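Local atomic coordinates of virulent strain associated lipoprotein (Borreliella spielmanii A14S, PDB entry 6FZZ), a protein that is an outer-surface lipoprotein of the pFam54 family that, like its Borrelia burgdorferi relative BBE31, may bind glutathione and contribute to colonisation of the mammalian host. Residues 25-30 with 128-133; 51-56 with 75-80; 55-58 with 62-65; 82-87 with 93-98. One frame throughout, in Å; residues are numbered along the deposited sequence.

Interaction 1 of 4, residues 25-30 with 128-133; sequences LIEKAN and PKKDNL
The carboxylate of Glu-27 is the flat group of this contact, and the aliphatic end of Lys-130 lies over one of its faces, with Lys-130 CE 3.3 Å from Glu-27 OE2 and 3.5 Å from Glu-27 CD. The pair belongs to an all-helical pFam54 domain: it lies where helix 15-41, in a region predicted to form a coiled coil, meets the connection, partly 3-10, between helix 105-126 and helix 138-170. The two side chains cross at about a right angle, so the methylenes CD and CE of the lysine pass the acid while the ammonium runs on beyond it. The last lysine torsion, chi4 -98°, bends NZ off the extended course of the chain, and NZ stays 4.5 Å from Glu-27 OE2. The opposite charges should still attract each other at this separation, although it is too long for a salt bridge. NZ has a cation-pi partner in Tyr-127, just ahead of 128-133, while the lysine carbonyl accepts a hydrogen bond from Arg-23 one turn earlier on helix 15-41. Within the connection, Asn-132 N bonds back to Lys-129 O at 3.0 Å. Away from the charged pair the contact becomes apolar. Ile-26 is buried and directs its side chain at the connection, with CG2 4.4 Å from Lys-130 CB. Leu-133 also packs on Leu-141 and Leu-144, which ties this end of the connection to helix 138-170. Ile-26 and Leu-133 reach toward each other tip to tip, their CD1 methyls meeting at 4.1 Å.

Interaction 2 of 4, residues 51-56 with 75-80; sequences LAFKSL and AYRKLT
Phe-53 loses more surface here than any other residue of 51-56 or 75-80; Arg-77 packs on its ring, while Tyr-76 meets Leu-56, three residues on. The aliphatic part of Arg-77 lies over one face of the Phe-53 ring. Its CG is centred 3.8 Å from the ring centroid, only 13° off the normal, in a CH-pi contact, and CD follows at 3.5 Å from Phe-53 CE2. A bend at chi3 (-56°) then lifts the guanidinium clear of the ring, to which its plane is turned by 56°. There it forms a salt bridge with Glu-43 and hydrogen bonds with the carbonyls of Val-66 and Asp-68 and with Asn-69. Thr-80 meets the same ring at its edge, OG1 standing 3.5 Å from Phe-53 CE1. That hydroxyl is engaged within helix 71-83, donating to Tyr-76 O at 3.0 Å from above the carbonyl plane. Leu-56 CD1 approaches the Tyr-76 ring obliquely, 3.7 Å from Tyr-76 CE1. The phenol oxygen bonds to Asn-110 of helix 105-126, and a tetraethylene glycol, probably from the crystallisation liquor, lies beside the side chain. No hydrogen bond joins the two segments directly, so the 3-10 turn and the residues after it rest on helix 71-83 through ring, methylene and methyl contacts, while the polar ends of Arg-77 and Tyr-76 are satisfied by other parts of the fold.

Interaction 3 of 4, residues 55-58 with 62-65; sequences SLRW and PRET
Two hydrogen bonds join Arg-57 and Trp-58 to the returning chain. Trp-58 N donates to Glu-64 O at 2.9 Å. The guanidinium of Arg-57 adds the second: NH1 reaches Arg-63 O at 2.9 Å, in the carbonyl plane and only 4° out of its own, with an angle of 157° at the hydrogen. Weaker CA-H...O contacts run beside them, from Thr-65 CA to Leu-56 O at 3.1 Å and from Arg-63 CA to Trp-58 O at 3.4 Å. Packing over and beside the flat groups comes next. Thr-65 CG2 sits over one face of the Arg-57 guanidinium, offset toward its rim and 3.5 Å from NH2, while Arg-57 CD lies over a face of the Arg-63 guanidinium. The Trp-58 indole takes Glu-64 O at its edge, and the Glu-64 side chain, folded back by chi2 -74°, brings its carboxylate carbon CD 3.6 Å from Trp-58 CD1. The polar ends bind elsewhere: Trp-58 NE1 to Ser-73, and Glu-64 to Ser-70 and, by a salt bridge, Arg-72. Arg-57 and Thr-65, a non-hydrogen-bonded antiparallel pair with CA atoms 4.1 Å apart, are flanked by the Trp-58/Glu-64 bond and by backbone bonding of Leu-56 with Val-66. Their single beta bridge closes a hairpin-like loop, whose connecting residues include a cis peptide before Pro-62, in the long connection between helices 15-41 and 71-83.

Interaction 4 of 4, residues 82-87 with 93-98; sequences GILNDM and KRFSEI
Leu-84 and Met-87 both close on the ring of Phe-95. From Leu-84, CD2 stands over one face, 4.2 Å from the centroid and 22° off the normal, a CH-pi contact displaced toward the rim; its other methyl, CD1, comes 3.9 Å from Phe-95 CD2. Met-87 approaches by its end. Its CE methyl lies 3.8 Å from Phe-95 CD1, and SD is 5.0 Å from the ring centroid at an oblique 38° to the normal, a Met-aromatic contact. Each of these two side chains crosses the phenylalanine at about a right angle. With CG anti to the backbone nitrogen (chi1 -175°), the Phe-95 ring is carried out from helix 89-102 to the place where both meet it. The contact thus fills the inside of the corner between two successive helices, 71-83 and 89-102. Leu-84 is the first residue to leave the helical path, and a type I beta turn from Leu-84 to Met-87, with Met-87 N bonded to Leu-84 O at 3.0 Å, sets the two apolar side chains on the same ring. Leu-92, one turn before Phe-95 on its helix, touches both of them. Farther out, helix 138-170 backs the cluster: Phe-162 packs against the Phe-95 ring and also on Leu-84, while Leu-166 touches Met-87. From the same helix, Lys-155 donates to the carbonyl of Gly-82 and Lys-163 to that of Asp-86, and Ile-108 of helix 105-126 lies against Phe-95.

Interactions 2 and 4 are buried and centre on a phenylalanine ring packed mainly by aliphatic groups; both use helix 71-83, and the Ala-52 N to Ser-96 OG pair, a probable hydrogen bond of 3.1 Å, connects them. Interactions 1 and 3 are only partly buried and more polar, one with a loose opposite-charge pair beside a methyl contact, the other with backbone and guanidinium hydrogen bonds. Interaction 3 shares Ser-55 and Leu-56 with interaction 2, so the bridged loop follows directly on the 3-10 turn that packs on the helix. Interaction 1 stands apart, its centre 28 Å from those of interactions 2 and 4 and on the opposite side of the chain's centre.

Interaction 1 of 4, residues 25-30 with 128-133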
loop_
_atom_site.group_PDB
_atom_site.type_symbol
_atom_site.label_atom_id
_atom_site.label_comp_id
_atom_site.label_asym_id
_atom_site.label_seq_id
_atom_site.Cartn_x
_atom_site.Cartn_y
_atom_site.Cartn_z
ATOM N N LEU A 25 -7.188 -0.469 -16.951
ATOM C CA LEU A 25 -6.801 -0.174 -15.540
ATOM C C LEU A 25 -6.804 -1.428 -14.629
ATOM O O LEU A 25 -5.881 -1.669 -13.842
ATOM C CB LEU A 25 -7.778 0.852 -14.970
ATOM C CG LEU A 25 -7.555 2.294 -15.399
ATOM C CD1 LEU A 25 -8.815 3.158 -15.172
ATOM C CD2 LEU A 25 -6.355 2.834 -14.596
ATOM N N ILE A 26 -7.889 -2.187 -14.738
ATOM C CA ILE A 26 -8.140 -3.359 -13.924
ATOM C C ILE A 26 -7.139 -4.443 -14.294
ATOM O O ILE A 26 -6.486 -5.047 -13.412
ATOM C CB ILE A 26 -9.589 -3.849 -14.062
ATOM C CG1 ILE A 26 -10.521 -2.789 -13.469
ATOM C CG2 ILE A 26 -9.750 -5.221 -13.472
ATOM C CD1 ILE A 26 -11.970 -3.010 -13.850
ATOM N N GLU A 27 -6.931 -4.641 -15.603
ATOM C CA GLU A 27 -5.985 -5.670 -16.003
ATOM C C GLU A 27 -4.591 -5.289 -15.615
ATOM O O GLU A 27 -3.815 -6.131 -15.178
ATOM C CB GLU A 27 -6.173 -6.103 -17.500
ATOM C CG GLU A 27 -7.607 -6.646 -17.720
ATOM C CD GLU A 27 -7.820 -7.395 -19.059
ATOM O OE1 GLU A 27 -6.862 -8.097 -19.465
ATOM O OE2 GLU A 27 -8.934 -7.302 -19.690
ATOM N N LYS A 28 -4.234 -4.017 -15.699
ATOM C CA LYS A 28 -2.901 -3.614 -15.355
ATOM C C LYS A 28 -2.627 -3.668 -13.812
ATOM O O LYS A 28 -1.511 -4.017 -13.338
ATOM C CB LYS A 28 -2.678 -2.200 -15.895
ATOM C CG LYS A 28 -1.572 -1.371 -15.228
ATOM C CD LYS A 28 -0.167 -1.884 -15.517
ATOM C CE LYS A 28 0.845 -0.828 -15.113
ATOM N NZ LYS A 28 2.226 -1.370 -15.024
ATOM N N ALA A 29 -3.649 -3.327 -13.036
ATOM C CA ALA A 29 -3.564 -3.422 -11.556
ATOM C C ALA A 29 -3.377 -4.883 -11.096
ATOM O O ALA A 29 -2.599 -5.168 -10.131
ATOM C CB ALA A 29 -4.828 -2.851 -10.928
ATOM N N ASN A 30 -4.091 -5.753 -11.775
ATOM C CA ASN A 30 -3.974 -7.193 -11.536
ATOM C C ASN A 30 -2.580 -7.747 -11.835
ATOM O O ASN A 30 -1.990 -8.527 -11.026
ATOM C CB ASN A 30 -5.064 -7.993 -12.240
ATOM C CG ASN A 30 -5.102 -9.446 -11.763
ATOM O OD1 ASN A 30 -5.391 -9.686 -10.614
ATOM N ND2 ASN A 30 -4.706 -10.379 -12.608
ATOM N N PRO A 128 -12.572 -10.467 -11.575
ATOM C CA PRO A 128 -13.429 -11.586 -12.048
ATOM C C PRO A 128 -14.616 -11.105 -12.745
ATOM O O PRO A 128 -15.257 -11.872 -13.457
ATOM C CB PRO A 128 -13.818 -12.330 -10.761
ATOM C CG PRO A 128 -12.794 -11.906 -9.750
ATOM C CD PRO A 128 -12.363 -10.519 -10.105
ATOM N N LYS A 129 -14.968 -9.838 -12.531
ATOM C CA LYS A 129 -16.127 -9.263 -13.137
ATOM C C LYS A 129 -15.900 -8.384 -14.384
ATOM O O LYS A 129 -16.838 -7.753 -14.893
ATOM C CB LYS A 129 -16.863 -8.376 -12.110
ATOM C CG LYS A 129 -17.161 -9.087 -10.782
ATOM C CD LYS A 129 -17.682 -8.064 -9.801
ATOM C CE LYS A 129 -18.158 -8.709 -8.491
ATOM N NZ LYS A 129 -17.025 -9.352 -7.774
ATOM N N LYS A 130 -14.670 -8.303 -14.832
ATOM C CA LYS A 130 -14.302 -7.265 -15.764
ATOM C C LYS A 130 -14.951 -7.463 -17.172
ATOM O O LYS A 130 -15.092 -6.525 -17.919
ATOM C CB LYS A 130 -12.792 -7.253 -15.907
ATOM C CG LYS A 130 -12.270 -8.407 -16.692
ATOM C CD LYS A 130 -10.788 -8.552 -16.639
ATOM C CE LYS A 130 -10.356 -9.502 -17.763
ATOM N NZ LYS A 130 -10.137 -10.879 -17.302
ATOM N N ASP A 131 -15.293 -8.695 -17.522
ATOM C CA ASP A 131 -15.945 -8.950 -18.821
ATOM C C ASP A 131 -17.415 -8.692 -18.788
ATOM O O ASP A 131 -18.088 -8.739 -19.816
ATOM C CB ASP A 131 -15.580 -10.338 -19.318
ATOM C CG ASP A 131 -14.097 -10.445 -19.594
ATOM O OD1 ASP A 131 -13.451 -9.404 -19.905
ATOM O OD2 ASP A 131 -13.555 -11.549 -19.472
ATOM N N ASN A 132 -17.898 -8.291 -17.619
ATOM C CA ASN A 132 -19.273 -8.017 -17.377
ATOM C C ASN A 132 -19.564 -6.570 -17.229
ATOM O O ASN A 132 -20.685 -6.262 -16.850
ATOM C CB ASN A 132 -19.734 -8.668 -16.069
ATOM C CG ASN A 132 -19.651 -10.159 -16.107
ATOM O OD1 ASN A 132 -20.648 -10.831 -15.910
ATOM N ND2 ASN A 132 -18.446 -10.695 -16.321
ATOM N N LEU A 133 -18.571 -5.693 -17.463
ATOM C CA LEU A 133 -18.743 -4.266 -17.286
ATOM C C LEU A 133 -19.771 -3.745 -18.193
ATOM O O LEU A 133 -20.348 -2.696 -17.879
ATOM C CB LEU A 133 -17.447 -3.459 -17.435
ATOM C CG LEU A 133 -16.395 -3.722 -16.325
ATOM C CD1 LEU A 133 -14.956 -3.367 -16.701
ATOM C CD2 LEU A 133 -16.821 -2.988 -15.052
#

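Interaction 2 of 4, residues 51-56 with 75-80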
loop_
_atom_site.group_PDB
_atom_site.type_symbol
_atom_site.label_atom_id
_atom_site.label_comp_id
_atom_site.label_asym_id
_atom_site.label_seq_id
_atom_site.Cartn_x
_atom_site.Cartn_y
_atom_site.Cartn_z
ATOM N N LEU A 51 13.363 -5.415 8.998
ATOM C CA LEU A 51 13.382 -5.920 10.369
ATOM C C LEU A 51 12.119 -5.467 11.109
ATOM O O LEU A 51 11.747 -6.075 12.134
ATOM C CB LEU A 51 14.614 -5.441 11.126
ATOM C CG LEU A 51 16.010 -6.087 10.900
ATOM C CD1 LEU A 51 17.006 -5.466 11.902
ATOM C CD2 LEU A 51 16.047 -7.596 11.076
ATOM N N ALA A 52 11.465 -4.419 10.578
ATOM C CA ALA A 52 10.208 -3.908 11.114
ATOM C C ALA A 52 9.138 -4.964 11.293
ATOM O O ALA A 52 8.294 -4.889 12.261
ATOM C CB ALA A 52 9.735 -2.766 10.240
ATOM N N PHE A 53 9.148 -5.969 10.399
ATOM C CA PHE A 53 8.194 -7.076 10.505
ATOM C C PHE A 53 8.232 -7.760 11.874
ATOM O O PHE A 53 7.193 -8.186 12.405
ATOM C CB PHE A 53 8.418 -8.103 9.392
ATOM C CG PHE A 53 8.091 -7.600 8.011
ATOM C CD1 PHE A 53 7.020 -6.719 7.785
ATOM C CD2 PHE A 53 8.804 -8.080 6.930
ATOM C CE1 PHE A 53 6.710 -6.284 6.506
ATOM C CE2 PHE A 53 8.492 -7.679 5.634
ATOM C CZ PHE A 53 7.449 -6.782 5.418
ATOM N N LYS A 54 9.426 -7.863 12.437
ATOM C CA LYS A 54 9.600 -8.575 13.723
ATOM C C LYS A 54 9.036 -7.769 14.879
ATOM O O LYS A 54 8.797 -8.331 15.915
ATOM C CB LYS A 54 11.072 -8.884 14.007
ATOM C CG LYS A 54 11.631 -9.915 13.086
ATOM C CD LYS A 54 13.119 -10.071 13.284
ATOM C CE LYS A 54 13.718 -10.971 12.211
ATOM N NZ LYS A 54 15.147 -11.270 12.530
ATOM N N SER A 55 8.753 -6.492 14.695
ATOM C CA SER A 55 8.213 -5.718 15.774
ATOM C C SER A 55 6.709 -5.420 15.624
ATOM O O SER A 55 6.137 -4.604 16.336
ATOM C CB SER A 55 9.084 -4.460 15.967
ATOM O OG SER A 55 8.395 -3.409 15.406
ATOM N N LEU A 56 6.070 -6.112 14.690
ATOM C CA LEU A 56 4.633 -6.032 14.478
ATOM C C LEU A 56 4.058 -7.375 14.956
ATOM O O LEU A 56 4.243 -8.422 14.330
ATOM C CB LEU A 56 4.360 -5.829 12.993
ATOM C CG LEU A 56 4.692 -4.417 12.399
ATOM C CD1 LEU A 56 4.700 -4.506 10.874
ATOM C CD2 LEU A 56 3.671 -3.392 12.873
ATOM N N ALA A 75 0.337 -12.396 4.020
ATOM C CA ALA A 75 -0.533 -11.383 3.368
ATOM C C ALA A 75 -0.077 -9.958 3.697
ATOM O O ALA A 75 0.023 -9.079 2.801
ATOM C CB ALA A 75 -2.003 -11.620 3.725
ATOM N N TYR A 76 0.208 -9.714 4.976
ATOM C CA TYR A 76 0.610 -8.372 5.452
ATOM C C TYR A 76 1.944 -8.051 4.747
ATOM O O TYR A 76 2.137 -6.950 4.239
ATOM C CB TYR A 76 0.783 -8.390 6.981
ATOM C CG TYR A 76 1.037 -7.076 7.641
ATOM C CD1 TYR A 76 2.212 -6.340 7.393
ATOM C CD2 TYR A 76 0.113 -6.571 8.592
ATOM C CE1 TYR A 76 2.429 -5.121 8.026
ATOM C CE2 TYR A 76 0.313 -5.342 9.184
ATOM C CZ TYR A 76 1.483 -4.642 8.914
ATOM O OH TYR A 76 1.660 -3.461 9.551
ATOM N N ARG A 77 2.888 -9.006 4.711
ATOM C CA ARG A 77 4.150 -8.753 3.992
ATOM C C ARG A 77 3.979 -8.440 2.507
ATOM O O ARG A 77 4.619 -7.525 1.973
ATOM C CB ARG A 77 5.129 -9.910 4.157
ATOM C CG ARG A 77 5.587 -10.030 5.568
ATOM C CD ARG A 77 6.897 -10.827 5.710
ATOM N NE ARG A 77 6.920 -12.214 5.135
ATOM C CZ ARG A 77 6.570 -13.322 5.774
ATOM N NH1 ARG A 77 6.007 -13.269 6.954
ATOM N NH2 ARG A 77 6.725 -14.501 5.198
ATOM N N LYS A 78 3.180 -9.240 1.831
ATOM C CA LYS A 78 2.853 -9.010 0.436
ATOM C C LYS A 78 2.274 -7.605 0.228
ATOM O O LYS A 78 2.666 -6.945 -0.696
ATOM C CB LYS A 78 1.842 -10.072 -0.025
ATOM C CG LYS A 78 1.365 -9.969 -1.453
ATOM C CD LYS A 78 0.185 -10.898 -1.778
ATOM C CE LYS A 78 -1.150 -10.274 -1.383
ATOM N NZ LYS A 78 -1.447 -8.981 -2.081
ATOM N N LEU A 79 1.372 -7.145 1.108
ATOM C CA LEU A 79 0.796 -5.788 0.987
ATOM C C LEU A 79 1.901 -4.756 1.221
ATOM O O LEU A 79 1.885 -3.658 0.623
ATOM C CB LEU A 79 -0.340 -5.608 1.934
ATOM C CG LEU A 79 -1.596 -6.476 1.612
ATOM C CD1 LEU A 79 -2.626 -6.388 2.705
ATOM C CD2 LEU A 79 -2.285 -6.072 0.285
ATOM N N THR A 80 2.857 -5.100 2.085
ATOM C CA THR A 80 4.038 -4.252 2.319
ATOM C C THR A 80 4.895 -4.057 1.050
ATOM O O THR A 80 5.277 -2.941 0.710
ATOM C CB THR A 80 4.901 -4.777 3.513
ATOM O OG1 THR A 80 4.121 -4.811 4.725
ATOM C CG2 THR A 80 6.083 -3.833 3.742
#

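Interaction 3 of 4, residues 55-58 with 62-65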
loop_
_atom_site.group_PDB
_atom_site.type_symbol
_atom_site.label_atom_id
_atom_site.label_comp_id
_atom_site.label_asym_id
_atom_site.label_seq_id
_atom_site.Cartn_x
_atom_site.Cartn_y
_atom_site.Cartn_z
ATOM N N SER A 55 8.753 -6.492 14.695
ATOM C CA SER A 55 8.213 -5.718 15.774
ATOM C C SER A 55 6.709 -5.420 15.624
ATOM O O SER A 55 6.137 -4.604 16.336
ATOM C CB SER A 55 9.084 -4.460 15.967
ATOM O OG SER A 55 8.395 -3.409 15.406
ATOM N N LEU A 56 6.070 -6.112 14.690
ATOM C CA LEU A 56 4.633 -6.032 14.478
ATOM C C LEU A 56 4.058 -7.375 14.956
ATOM O O LEU A 56 4.243 -8.422 14.330
ATOM C CB LEU A 56 4.360 -5.829 12.993
ATOM C CG LEU A 56 4.692 -4.417 12.399
ATOM C CD1 LEU A 56 4.700 -4.506 10.874
ATOM C CD2 LEU A 56 3.671 -3.392 12.873
ATOM N N ARG A 57 3.371 -7.356 16.078
ATOM C CA ARG A 57 2.866 -8.599 16.662
ATOM C C ARG A 57 1.341 -8.476 16.666
ATOM O O ARG A 57 0.743 -7.500 17.201
ATOM C CB ARG A 57 3.494 -8.820 18.080
ATOM C CG ARG A 57 2.934 -10.086 18.736
ATOM C CD ARG A 57 3.559 -10.413 20.100
ATOM N NE ARG A 57 4.998 -10.525 19.952
ATOM C CZ ARG A 57 5.643 -11.543 19.407
ATOM N NH1 ARG A 57 5.009 -12.642 18.950
ATOM N NH2 ARG A 57 6.949 -11.472 19.360
ATOM N N TRP A 58 0.678 -9.459 16.071
ATOM C CA TRP A 58 -0.795 -9.475 16.079
ATOM C C TRP A 58 -1.374 -9.546 17.470
ATOM O O TRP A 58 -0.852 -10.296 18.294
ATOM C CB TRP A 58 -1.303 -10.673 15.365
ATOM C CG TRP A 58 -0.988 -10.701 13.858
ATOM C CD1 TRP A 58 0.110 -11.204 13.282
ATOM C CD2 TRP A 58 -1.793 -10.175 12.805
ATOM N NE1 TRP A 58 0.052 -11.091 11.907
ATOM C CE2 TRP A 58 -1.095 -10.422 11.580
ATOM C CE3 TRP A 58 -3.017 -9.483 12.768
ATOM C CZ2 TRP A 58 -1.611 -10.076 10.320
ATOM C CZ3 TRP A 58 -3.520 -9.120 11.499
ATOM C CH2 TRP A 58 -2.798 -9.422 10.293
ATOM N N PRO A 62 -2.827 -16.640 17.349
ATOM C CA PRO A 62 -1.814 -17.054 18.273
ATOM C C PRO A 62 -0.751 -15.960 18.565
ATOM O O PRO A 62 0.283 -16.281 19.131
ATOM C CB PRO A 62 -1.206 -18.276 17.565
ATOM C CG PRO A 62 -1.200 -17.878 16.086
ATOM C CD PRO A 62 -2.503 -17.076 15.951
ATOM N N ARG A 63 -1.011 -14.689 18.236
ATOM C CA ARG A 63 -0.145 -13.590 18.633
ATOM C C ARG A 63 1.254 -13.721 18.006
ATOM O O ARG A 63 2.248 -13.349 18.614
ATOM C CB ARG A 63 -0.041 -13.432 20.192
ATOM C CG ARG A 63 -1.420 -13.345 20.847
ATOM C CD ARG A 63 -1.584 -12.552 22.160
ATOM N NE ARG A 63 -0.387 -11.839 22.618
ATOM C CZ ARG A 63 -0.091 -10.557 22.461
ATOM N NH1 ARG A 63 -0.844 -9.723 21.800
ATOM N NH2 ARG A 63 1.030 -10.129 22.945
ATOM N N GLU A 64 1.316 -14.198 16.764
ATOM C CA GLU A 64 2.589 -14.265 16.016
ATOM C C GLU A 64 3.000 -12.856 15.500
ATOM O O GLU A 64 2.226 -11.908 15.590
ATOM C CB GLU A 64 2.498 -15.338 14.888
ATOM C CG GLU A 64 1.751 -14.914 13.605
ATOM C CD GLU A 64 0.218 -14.811 13.657
ATOM O OE1 GLU A 64 -0.342 -14.672 14.755
ATOM O OE2 GLU A 64 -0.465 -14.843 12.561
ATOM N N THR A 65 4.231 -12.721 14.996
ATOM C CA THR A 65 4.639 -11.461 14.350
ATOM C C THR A 65 4.383 -11.515 12.833
ATOM O O THR A 65 4.129 -12.585 12.281
ATOM C CB THR A 65 6.111 -11.078 14.530
ATOM O OG1 THR A 65 6.921 -12.013 13.845
ATOM C CG2 THR A 65 6.485 -11.033 15.962
#

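Interaction 4 of 4, residues 82-87 with 93-98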
loop_
_atom_site.group_PDB
_atom_site.type_symbol
_atom_site.label_atom_id
_atom_site.label_comp_id
_atom_site.label_asym_id
_atom_site.label_seq_id
_atom_site.Cartn_x
_atom_site.Cartn_y
_atom_site.Cartn_z
ATOM N N GLY A 82 3.843 -4.363 -1.882
ATOM C CA GLY A 82 3.010 -3.571 -2.772
ATOM C C GLY A 82 3.122 -2.052 -2.564
ATOM O O GLY A 82 3.311 -1.317 -3.521
ATOM N N ILE A 83 2.985 -1.599 -1.327
ATOM C CA ILE A 83 2.976 -0.187 -1.015
ATOM C C ILE A 83 4.392 0.367 -1.104
ATOM O O ILE A 83 4.601 1.538 -1.488
ATOM C CB ILE A 83 2.324 0.114 0.378
ATOM C CG1 ILE A 83 2.069 1.634 0.540
ATOM C CG2 ILE A 83 3.179 -0.322 1.555
ATOM C CD1 ILE A 83 0.991 2.169 -0.353
ATOM N N LEU A 84 5.383 -0.493 -0.878
ATOM C CA LEU A 84 6.793 -0.057 -1.058
ATOM C C LEU A 84 7.337 -0.460 -2.430
ATOM O O LEU A 84 8.524 -0.701 -2.606
ATOM C CB LEU A 84 7.648 -0.645 0.052
ATOM C CG LEU A 84 7.247 -0.293 1.508
ATOM C CD1 LEU A 84 8.272 -0.891 2.466
ATOM C CD2 LEU A 84 7.178 1.237 1.671
ATOM N N ASN A 85 6.466 -0.579 -3.406
ATOM C CA ASN A 85 6.878 -1.260 -4.634
ATOM C C ASN A 85 7.862 -0.482 -5.515
ATOM O O ASN A 85 8.526 -1.043 -6.389
ATOM C CB ASN A 85 5.671 -1.744 -5.393
ATOM C CG ASN A 85 4.958 -0.650 -6.151
ATOM O OD1 ASN A 85 4.783 0.479 -5.672
ATOM N ND2 ASN A 85 4.519 -0.996 -7.353
ATOM N N ASP A 86 8.031 0.801 -5.261
ATOM C CA ASP A 86 9.027 1.486 -6.040
ATOM C C ASP A 86 10.397 1.458 -5.348
ATOM O O ASP A 86 11.257 2.233 -5.749
ATOM C CB ASP A 86 8.528 2.918 -6.309
ATOM C CG ASP A 86 9.265 3.619 -7.473
ATOM O OD1 ASP A 86 9.968 2.954 -8.302
ATOM O OD2 ASP A 86 9.143 4.878 -7.507
ATOM N N MET A 87 10.601 0.610 -4.316
ATOM C CA MET A 87 11.923 0.503 -3.624
ATOM C C MET A 87 12.705 -0.757 -3.961
ATOM O O MET A 87 12.117 -1.807 -4.101
ATOM C CB MET A 87 11.741 0.505 -2.126
ATOM C CG MET A 87 11.163 1.793 -1.610
ATOM S SD MET A 87 11.056 1.803 0.180
ATOM C CE MET A 87 10.171 3.326 0.506
ATOM N N LYS A 93 15.412 -1.870 3.132
ATOM C CA LYS A 93 16.068 -2.067 4.425
ATOM C C LYS A 93 16.239 -0.686 5.076
ATOM O O LYS A 93 16.055 -0.517 6.251
ATOM C CB LYS A 93 17.455 -2.763 4.235
ATOM C CG LYS A 93 18.309 -2.710 5.516
ATOM C CD LYS A 93 19.813 -2.866 5.280
ATOM C CE LYS A 93 20.148 -3.984 4.309
ATOM N NZ LYS A 93 21.586 -4.378 4.413
ATOM N N ARG A 94 16.611 0.306 4.298
ATOM C CA ARG A 94 16.802 1.640 4.838
ATOM C C ARG A 94 15.483 2.238 5.323
ATOM O O ARG A 94 15.455 2.853 6.358
ATOM C CB ARG A 94 17.439 2.534 3.779
ATOM C CG ARG A 94 17.554 4.003 4.109
ATOM C CD ARG A 94 18.096 4.367 5.482
ATOM N NE ARG A 94 19.418 3.817 5.771
ATOM C CZ ARG A 94 20.099 4.073 6.889
ATOM N NH1 ARG A 94 19.588 4.869 7.824
ATOM N NH2 ARG A 94 21.297 3.533 7.075
ATOM N N PHE A 95 14.403 2.065 4.561
ATOM C CA PHE A 95 13.111 2.502 5.032
ATOM C C PHE A 95 12.793 1.919 6.407
ATOM O O PHE A 95 12.349 2.610 7.328
ATOM C CB PHE A 95 12.009 2.106 4.038
ATOM C CG PHE A 95 10.638 2.631 4.407
ATOM C CD1 PHE A 95 10.317 3.978 4.237
ATOM C CD2 PHE A 95 9.671 1.774 4.929
ATOM C CE1 PHE A 95 9.043 4.432 4.607
ATOM C CE2 PHE A 95 8.411 2.234 5.268
ATOM C CZ PHE A 95 8.098 3.537 5.076
ATOM N N SER A 96 12.988 0.615 6.530
ATOM C CA SER A 96 12.698 -0.058 7.794
ATOM C C SER A 96 13.531 0.531 8.941
ATOM O O SER A 96 13.019 0.788 10.046
ATOM C CB SER A 96 12.918 -1.569 7.605
ATOM O OG SER A 96 12.878 -2.281 8.795
ATOM N N GLU A 97 14.842 0.660 8.696
ATOM C CA GLU A 97 15.762 1.301 9.626
ATOM C C GLU A 97 15.272 2.670 10.092
ATOM O O GLU A 97 15.242 2.927 11.334
ATOM C CB GLU A 97 17.178 1.412 8.999
ATOM C CG GLU A 97 17.769 0.029 8.772
ATOM C CD GLU A 97 19.124 0.074 8.038
ATOM O OE1 GLU A 97 19.471 1.138 7.470
ATOM O OE2 GLU A 97 19.822 -0.969 8.006
ATOM N N ILE A 98 14.815 3.513 9.153
ATOM C CA ILE A 98 14.384 4.871 9.484
ATOM C C ILE A 98 13.132 4.857 10.366
ATOM O O ILE A 98 13.065 5.564 11.341
ATOM C CB ILE A 98 14.064 5.723 8.240
ATOM C CG1 ILE A 98 15.329 6.050 7.467
ATOM C CG2 ILE A 98 13.409 7.035 8.604
ATOM C CD1 ILE A 98 14.986 6.407 6.045
#